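Local coordinates for CRISPR-associated endoribonuclease Cse3 (Thermus thermophilus, PDB 2Y8Y), which cleaves CRISPR transcripts as an endoribonuclease and keeps hold of the crRNA once it has been processed, at residues Lys126-Leu130 / Gln176-Phe180. Sequence-based numbering, arbitrary orientation.
Sequences KVAWL and QAVLF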
ATOM      1  N   LYS A 126       4.222  14.852   8.212  1.00 10.90           N
ATOM      2  CA  LYS A 126       4.041  13.502   7.690  1.00 12.08           C
ATOM      3  C   LYS A 126       3.600  12.523   8.777  1.00 11.88           C
ATOM      4  O   LYS A 126       2.669  11.739   8.559  1.00 10.00           O
ATOM      5  CB  LYS A 126       5.321  13.028   7.005  1.00 12.11           C
ATOM      6  CG  LYS A 126       5.598  13.794   5.719  1.00 11.92           C
ATOM      7  CD  LYS A 126       7.033  13.716   5.255  1.00 12.44           C
ATOM      8  CE  LYS A 126       7.189  14.456   3.940  1.00 12.64           C
ATOM      9  NZ  LYS A 126       8.610  14.631   3.580  1.00 14.13           N
ATOM     10  N   VAL A 127       4.237  12.598   9.945  1.00 11.84           N
ATOM     11  CA  VAL A 127       3.843  11.778  11.094  1.00 13.29           C
ATOM     12  C   VAL A 127       2.440  12.138  11.594  1.00 12.61           C
ATOM     13  O   VAL A 127       1.637  11.250  11.888  1.00 12.64           O
ATOM     14  CB  VAL A 127       4.871  11.865  12.230  1.00 13.83           C
ATOM     15  CG1 VAL A 127       4.336  11.183  13.484  1.00 16.47           C
ATOM     16  CG2 VAL A 127       6.172  11.204  11.790  1.00 15.07           C
ATOM     17  N   ALA A 128       2.126  13.427  11.664  1.00 11.30           N
ATOM     18  CA  ALA A 128       0.792  13.844  12.092  1.00  9.42           C
ATOM     19  C   ALA A 128      -0.273  13.325  11.130  1.00 11.38           C
ATOM     20  O   ALA A 128      -1.363  12.912  11.548  1.00 11.00           O
ATOM     21  CB  ALA A 128       0.716  15.371  12.224  1.00 12.38           C
ATOM     22  N   TRP A 129       0.038  13.365   9.841  1.00 11.14           N
ATOM     23  CA  TRP A 129      -0.861  12.846   8.829  1.00  9.43           C
ATOM     24  C   TRP A 129      -1.110  11.356   9.084  1.00  9.76           C
ATOM     25  O   TRP A 129      -2.260  10.901   9.105  1.00  9.62           O
ATOM     26  CB  TRP A 129      -0.261  13.066   7.437  1.00  9.99           C
ATOM     27  CG  TRP A 129      -1.086  12.509   6.292  1.00 10.02           C
ATOM     28  CD1 TRP A 129      -2.081  13.162   5.629  1.00 11.03           C
ATOM     29  CD2 TRP A 129      -0.969  11.223   5.669  1.00  9.67           C
ATOM     30  NE1 TRP A 129      -2.596  12.369   4.636  1.00 10.79           N
ATOM     31  CE2 TRP A 129      -1.925  11.169   4.634  1.00 10.41           C
ATOM     32  CE3 TRP A 129      -0.156  10.100   5.894  1.00 10.29           C
ATOM     33  CZ2 TRP A 129      -2.101  10.047   3.821  1.00 11.17           C
ATOM     34  CZ3 TRP A 129      -0.324   8.975   5.072  1.00 10.88           C
ATOM     35  CH2 TRP A 129      -1.291   8.964   4.053  1.00 10.92           C
ATOM     36  N   LEU A 130      -0.044  10.588   9.278  1.00  9.72           N
ATOM     37  CA  LEU A 130      -0.198   9.154   9.532  1.00 10.12           C
ATOM     38  C   LEU A 130      -1.080   8.939  10.760  1.00  9.31           C
ATOM     39  O   LEU A 130      -1.979   8.100  10.740  1.00  9.88           O
ATOM     40  CB  LEU A 130       1.162   8.504   9.759  1.00 10.06           C
ATOM     41  CG  LEU A 130       1.095   7.020  10.114  1.00 10.16           C
ATOM     42  CD1 LEU A 130       0.616   6.174   8.925  1.00 13.34           C
ATOM     43  CD2 LEU A 130       2.469   6.618  10.552  1.00 12.74           C
ATOM     44  N   GLN A 176       5.844  12.147  -3.972  1.00 13.52           N
ATOM     45  CA  GLN A 176       6.581  11.884  -2.743  1.00 11.64           C
ATOM     46  C   GLN A 176       6.126  10.584  -2.089  1.00 11.76           C
ATOM     47  O   GLN A 176       4.931  10.361  -1.868  1.00 13.87           O
ATOM     48  CB  GLN A 176       6.470  13.072  -1.777  1.00 13.18           C
ATOM     49  CG  GLN A 176       7.350  12.876  -0.571  1.00 13.29           C
ATOM     50  CD  GLN A 176       7.563  14.119   0.237  1.00 12.97           C
ATOM     51  OE1 GLN A 176       6.911  15.144   0.031  1.00 17.38           O
ATOM     52  NE2 GLN A 176       8.500  14.040   1.159  1.00 13.72           N
ATOM     53  N   ALA A 177       7.092   9.726  -1.779  1.00 11.37           N
ATOM     54  CA  ALA A 177       6.804   8.418  -1.214  1.00 11.00           C
ATOM     55  C   ALA A 177       7.520   8.293   0.120  1.00 12.05           C
ATOM     56  O   ALA A 177       8.753   8.315   0.182  1.00 12.26           O
ATOM     57  CB  ALA A 177       7.260   7.328  -2.173  1.00 11.50           C
ATOM     58  N   VAL A 178       6.734   8.163   1.183  1.00 10.36           N
ATOM     59  CA  VAL A 178       7.247   8.117   2.535  1.00 10.41           C
ATOM     60  C   VAL A 178       6.964   6.728   3.088  1.00  9.48           C
ATOM     61  O   VAL A 178       5.795   6.305   3.148  1.00 10.13           O
ATOM     62  CB  VAL A 178       6.549   9.179   3.403  1.00  9.14           C
ATOM     63  CG1 VAL A 178       7.081   9.147   4.825  1.00 11.62           C
ATOM     64  CG2 VAL A 178       6.749  10.550   2.809  1.00 10.14           C
ATOM     65  N   LEU A 179       8.020   6.009   3.459  1.00  9.64           N
ATOM     66  CA  LEU A 179       7.898   4.662   3.994  1.00  9.28           C
ATOM     67  C   LEU A 179       7.895   4.688   5.518  1.00 11.24           C
ATOM     68  O   LEU A 179       8.925   4.970   6.147  1.00 11.70           O
ATOM     69  CB  LEU A 179       9.044   3.782   3.478  1.00 11.48           C
ATOM     70  CG  LEU A 179       9.014   2.324   3.935  1.00 10.80           C
ATOM     71  CD1 LEU A 179       7.747   1.617   3.449  1.00 11.91           C
ATOM     72  CD2 LEU A 179      10.245   1.625   3.407  1.00 12.47           C
ATOM     73  N   PHE A 180       6.730   4.397   6.100  1.00 10.30           N
ATOM     74  CA  PHE A 180       6.543   4.362   7.547  1.00  9.80           C
ATOM     75  C   PHE A 180       6.593   2.924   8.042  1.00  9.76           C
ATOM     76  O   PHE A 180       6.065   2.010   7.388  1.00 10.34           O
ATOM     77  CB  PHE A 180       5.148   4.873   7.934  1.00 10.51           C
ATOM     78  CG  PHE A 180       4.863   6.313   7.590  1.00  8.97           C
ATOM     79  CD1 PHE A 180       5.342   7.356   8.387  1.00 10.90           C
ATOM     80  CD2 PHE A 180       4.020   6.618   6.530  1.00  9.80           C
ATOM     81  CE1 PHE A 180       5.006   8.681   8.108  1.00  9.95           C
ATOM     82  CE2 PHE A 180       3.688   7.929   6.237  1.00 10.83           C
ATOM     83  CZ  PHE A 180       4.196   8.968   7.028  1.00 11.32           C
TER
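Leu130 lays its CD2 methyl over one face of the Phe180 ring, 4.0 Å from the ring centroid and 23° off the normal, a CH-pi contact. The methyl sits toward the rim, over the CG-CD1 side of the ring, with CD2 3.7 Å from Phe180 CD1. On the opposite face lies CG1 of Val178, two residues earlier on the same strand, so the ring is held between a helix leucine and a strand valine. With CG beside its backbone N (chi1 -63°), Phe180 sends the ring up to the helix backbone, where CZ comes within 3.5 Å of Lys126 O. Lys126 O still accepts the helical hydrogen bond from Leu130 N, at 3.0 Å. Trp129 adds an oblique apolar touch, its CZ3 4.3 Å from Phe180 CE2, and its indole continues onto Ala105 and Pro107 of strand 98-110.

Lys126 reaches the other end of the strand segment. Its chain, extended beyond CG, passes Val178, with CD 4.0 Å from Val178 CG2, and brings the ammonium group up to the side-chain amide of Gln176, which comes from the opposite direction. NZ makes a salt bridge to Asp155 on strand 150-160, which would offset the buried charge beside the apolar patch. Helix 123-136 crosses strand 173-186 at 67° over these segments, 10.8 Å from axis to axis. Neighbouring strands 98-110 and 150-160 pair antiparallel with that strand, and the helix packs on the same sheet: the helix-on-antiparallel-sheet layering of the ferredoxin-like fold in Cas6/Cse3/CasE proteins.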